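Local coordinates for protein butyryl-CoA dehydrogenase (Marinomonas mediterranea, PDB 6CXT) that belongs to the acyl-CoA dehydrogenase family of flavoproteins and binds flavin-adenine dinucleotide, at residues 43-51 with 60-71. Numbering follows the deposited sequence.
Sequences DFGYFGLPI and SGFDILTTIKII
Leu49 packs against Phe62, Thr67, Ile70 and Ile71, setting the turn that follows helix 35-44 onto the start of helix 64-77 in the helical N-terminal domain of an acyl-CoA dehydrogenase fold. Helix 35-44 closes in a Schellman motif with Gly45 as its C-prime residue, and the chain then runs through a type I turn, Gly48 to Ile51. Leu49 gives up far more surface than any other residue here. Its CD1 lies 3.8 Å from Ile70 CG2 and also meets Ile71 CG1; CD2 meets Phe62 CE2 at 3.9 Å and Ile70 CD1 as well. With CG anti to the carbonyl carbon (chi1 -49°), the branch has one methyl on the Phe62 ring and the other on the helix. Leu49 CB lies 4.0 Å from Thr67 CG2, while Thr67 OG1 donates to Asp63 O. Ile70 CG2 also meets the edge of the Phe44 ring, in plane at CE2. Ile71 CG1 meets Tyr46 CE1 at the ring edge, the two side chains crossing at about a right angle; the phenol OH of Tyr46 bonds to Leu84 O, and Phe92 of helix 81-101 touches Ile71 and Thr67. The backbones are joined by three bonds. Ser60 N gives a nearly straight one to Gly48 O (3.0 Å, 168°), an oxygen that takes Ile51 N on the opposite face of its carbonyl plane. Gly61 N reaches Ile51 O from above the carbonyl plane in a short, clearly bent bond, whereas Phe62 N lies nearly in line with the Leu49 C=O bond, 2.8 Å from Leu49 O, its N-H somewhat bent. Asp63 N-caps the helix, its OD1 accepting from both Thr66 N and Thr66 OG1. A water bridges the segments, donating to Gly45 O and hydrogen-bonded to Ser60 OG, 2.8 Å from the water oxygen.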
loop_
_atom_site.group_PDB
_atom_site.type_symbol
_atom_site.label_atom_id
_atom_site.label_comp_id
_atom_site.label_asym_id
_atom_site.label_seq_id
_atom_site.Cartn_x
_atom_site.Cartn_y
_atom_site.Cartn_z
ATOM N N ASP B 43 5.945 -28.037 31.290
ATOM C CA ASP B 43 6.940 -27.881 32.367
ATOM C C ASP B 43 7.523 -26.473 32.509
ATOM O O ASP B 43 7.763 -26.016 33.602
ATOM C CB ASP B 43 8.094 -28.857 32.158
ATOM C CG ASP B 43 7.633 -30.299 32.150
ATOM O OD1 ASP B 43 6.507 -30.575 32.585
ATOM O OD2 ASP B 43 8.390 -31.161 31.682
ATOM N N PHE B 44 7.760 -25.779 31.397
ATOM C CA PHE B 44 8.202 -24.388 31.462
ATOM C C PHE B 44 7.168 -23.496 32.169
ATOM O O PHE B 44 7.536 -22.534 32.811
ATOM C CB PHE B 44 8.555 -23.875 30.035
ATOM C CG PHE B 44 8.795 -22.391 29.941
ATOM C CD1 PHE B 44 10.068 -21.860 30.176
ATOM C CD2 PHE B 44 7.751 -21.524 29.614
ATOM C CE1 PHE B 44 10.301 -20.474 30.077
ATOM C CE2 PHE B 44 7.974 -20.137 29.534
ATOM C CZ PHE B 44 9.264 -19.621 29.751
ATOM N N GLY B 45 5.888 -23.812 32.032
ATOM C CA GLY B 45 4.821 -23.046 32.657
ATOM C C GLY B 45 3.924 -22.301 31.676
ATOM O O GLY B 45 3.093 -21.516 32.115
ATOM N N TYR B 46 4.086 -22.541 30.360
ATOM C CA TYR B 46 3.301 -21.837 29.267
ATOM C C TYR B 46 1.800 -21.912 29.453
ATOM O O TYR B 46 1.081 -20.947 29.190
ATOM C CB TYR B 46 3.656 -22.480 27.909
ATOM C CG TYR B 46 3.093 -21.834 26.645
ATOM C CD1 TYR B 46 3.120 -20.447 26.480
ATOM C CD2 TYR B 46 2.592 -22.612 25.588
ATOM C CE1 TYR B 46 2.652 -19.860 25.318
ATOM C CE2 TYR B 46 2.115 -22.030 24.385
ATOM C CZ TYR B 46 2.135 -20.656 24.273
ATOM O OH TYR B 46 1.687 -20.017 23.141
ATOM N N PHE B 47 1.286 -23.076 29.876
ATOM C CA PHE B 47 -0.163 -23.205 29.952
ATOM C C PHE B 47 -0.705 -22.709 31.277
ATOM O O PHE B 47 -1.912 -22.558 31.429
ATOM C CB PHE B 47 -0.614 -24.657 29.755
ATOM C CG PHE B 47 0.018 -25.319 28.578
ATOM C CD1 PHE B 47 -0.185 -24.820 27.286
ATOM C CD2 PHE B 47 0.816 -26.432 28.751
ATOM C CE1 PHE B 47 0.407 -25.430 26.223
ATOM C CE2 PHE B 47 1.400 -27.047 27.670
ATOM C CZ PHE B 47 1.206 -26.526 26.402
ATOM N N GLY B 48 0.181 -22.462 32.226
ATOM C CA GLY B 48 -0.247 -21.968 33.519
ATOM C C GLY B 48 -0.008 -20.502 33.756
ATOM O O GLY B 48 -0.307 -20.023 34.837
ATOM N N LEU B 49 0.515 -19.759 32.768
ATOM C CA LEU B 49 0.888 -18.349 33.039
ATOM C C LEU B 49 -0.220 -17.502 33.686
ATOM O O LEU B 49 0.065 -16.820 34.676
ATOM C CB LEU B 49 1.473 -17.622 31.797
ATOM C CG LEU B 49 2.580 -18.354 31.047
ATOM C CD1 LEU B 49 2.844 -17.711 29.674
ATOM C CD2 LEU B 49 3.817 -18.306 31.915
ATOM N N PRO B 50 -1.463 -17.529 33.148
ATOM C CA PRO B 50 -2.474 -16.684 33.753
ATOM C C PRO B 50 -3.408 -17.429 34.746
ATOM O O PRO B 50 -4.479 -16.911 35.041
ATOM C CB PRO B 50 -3.319 -16.263 32.546
ATOM C CG PRO B 50 -3.242 -17.448 31.608
ATOM C CD PRO B 50 -1.999 -18.227 31.968
ATOM N N ILE B 51 -3.057 -18.644 35.158
ATOM C CA ILE B 51 -3.958 -19.438 36.050
ATOM C C ILE B 51 -3.506 -19.163 37.496
ATOM O O ILE B 51 -2.322 -19.276 37.802
ATOM C CB ILE B 51 -3.981 -20.961 35.720
ATOM C CG1 ILE B 51 -4.198 -21.181 34.215
ATOM C CG2 ILE B 51 -5.054 -21.711 36.530
ATOM C CD1 ILE B 51 -5.486 -20.624 33.646
ATOM N N SER B 60 0.860 -19.756 37.556
ATOM C CA SER B 60 1.690 -18.595 37.934
ATOM C C SER B 60 0.861 -17.413 38.422
ATOM O O SER B 60 1.392 -16.503 39.073
ATOM C CB SER B 60 2.546 -18.128 36.765
ATOM O OG SER B 60 3.548 -19.044 36.421
ATOM N N GLY B 61 -0.408 -17.385 38.039
ATOM C CA GLY B 61 -1.281 -16.229 38.263
ATOM C C GLY B 61 -0.632 -14.897 37.875
ATOM O O GLY B 61 -0.783 -13.887 38.575
ATOM N N PHE B 62 0.101 -14.881 36.760
ATOM C CA PHE B 62 0.676 -13.620 36.256
ATOM C C PHE B 62 -0.361 -12.629 35.782
ATOM O O PHE B 62 -1.452 -13.008 35.355
ATOM C CB PHE B 62 1.662 -13.884 35.114
ATOM C CG PHE B 62 2.920 -14.559 35.532
ATOM C CD1 PHE B 62 3.543 -14.246 36.772
ATOM C CD2 PHE B 62 3.552 -15.464 34.675
ATOM C CE1 PHE B 62 4.726 -14.874 37.132
ATOM C CE2 PHE B 62 4.748 -16.060 35.025
ATOM C CZ PHE B 62 5.332 -15.782 36.258
ATOM N N ASP B 63 -0.041 -11.337 35.834
ATOM C CA ASP B 63 -0.934 -10.362 35.202
ATOM C C ASP B 63 -0.794 -10.472 33.661
ATOM O O ASP B 63 0.126 -11.125 33.163
ATOM C CB ASP B 63 -0.671 -8.936 35.697
ATOM C CG ASP B 63 0.757 -8.452 35.429
ATOM O OD1 ASP B 63 1.521 -9.071 34.714
ATOM O OD2 ASP B 63 1.150 -7.398 35.939
ATOM N N ILE B 64 -1.696 -9.817 32.947
ATOM C CA ILE B 64 -1.724 -9.855 31.463
ATOM C C ILE B 64 -0.412 -9.379 30.811
ATOM O O ILE B 64 0.142 -10.053 29.931
ATOM C CB ILE B 64 -2.964 -9.139 30.893
ATOM C CG1 ILE B 64 -4.217 -9.710 31.547
ATOM C CG2 ILE B 64 -3.130 -9.460 29.408
ATOM C CD1 ILE B 64 -5.423 -8.818 31.331
ATOM N N LEU B 65 0.127 -8.264 31.276
ATOM C CA LEU B 65 1.386 -7.818 30.693
ATOM C C LEU B 65 2.537 -8.770 30.838
ATOM O O LEU B 65 3.299 -8.972 29.865
ATOM C CB LEU B 65 1.820 -6.427 31.201
ATOM C CG LEU B 65 1.195 -5.287 30.396
ATOM C CD1 LEU B 65 1.282 -4.003 31.222
ATOM C CD2 LEU B 65 1.856 -5.119 29.003
ATOM N N THR B 66 2.708 -9.339 32.046
ATOM C CA THR B 66 3.778 -10.285 32.255
ATOM C C THR B 66 3.549 -11.519 31.362
ATOM O O THR B 66 4.506 -12.071 30.801
ATOM C CB THR B 66 3.863 -10.739 33.734
ATOM O OG1 THR B 66 4.065 -9.583 34.554
ATOM C CG2 THR B 66 5.033 -11.653 33.912
ATOM N N THR B 67 2.294 -11.951 31.295
ATOM C CA THR B 67 1.953 -13.150 30.537
ATOM C C THR B 67 2.303 -12.905 29.048
ATOM O O THR B 67 2.970 -13.738 28.428
ATOM C CB THR B 67 0.445 -13.451 30.631
ATOM O OG1 THR B 67 0.105 -13.869 31.953
ATOM C CG2 THR B 67 0.008 -14.567 29.624
ATOM N N ILE B 68 1.844 -11.774 28.484
ATOM C CA ILE B 68 2.113 -11.532 27.043
ATOM C C ILE B 68 3.620 -11.366 26.759
ATOM O O ILE B 68 4.112 -11.745 25.689
ATOM C CB ILE B 68 1.237 -10.416 26.397
ATOM C CG1 ILE B 68 1.491 -9.041 26.959
ATOM C CG2 ILE B 68 -0.256 -10.792 26.436
ATOM C CD1 ILE B 68 2.533 -8.274 26.162
ATOM N N LYS B 69 4.346 -10.793 27.724
ATOM C CA LYS B 69 5.789 -10.589 27.520
ATOM C C LYS B 69 6.487 -11.925 27.437
ATOM O O LYS B 69 7.409 -12.119 26.632
ATOM C CB LYS B 69 6.388 -9.704 28.639
ATOM C CG LYS B 69 7.859 -9.325 28.476
ATOM C CD LYS B 69 8.156 -8.568 27.176
ATOM C CE LYS B 69 9.548 -7.940 27.232
ATOM N NZ LYS B 69 9.786 -7.169 25.967
ATOM N N ILE B 70 6.069 -12.872 28.283
ATOM C CA ILE B 70 6.707 -14.206 28.236
ATOM C C ILE B 70 6.338 -14.893 26.906
ATOM O O ILE B 70 7.171 -15.522 26.249
ATOM C CB ILE B 70 6.242 -15.064 29.433
ATOM C CG1 ILE B 70 6.938 -14.563 30.710
ATOM C CG2 ILE B 70 6.477 -16.575 29.196
ATOM C CD1 ILE B 70 6.148 -15.010 31.959
ATOM N N ILE B 71 5.078 -14.751 26.506
ATOM C CA ILE B 71 4.630 -15.403 25.268
ATOM C C ILE B 71 5.425 -14.821 24.067
ATOM O O ILE B 71 5.819 -15.543 23.147
ATOM C CB ILE B 71 3.098 -15.211 25.075
ATOM C CG1 ILE B 71 2.338 -16.011 26.159
ATOM C CG2 ILE B 71 2.662 -15.675 23.677
ATOM C CD1 ILE B 71 0.834 -15.761 26.156
HETATM O O HOH W 1 2.766 -21.126 34.721
#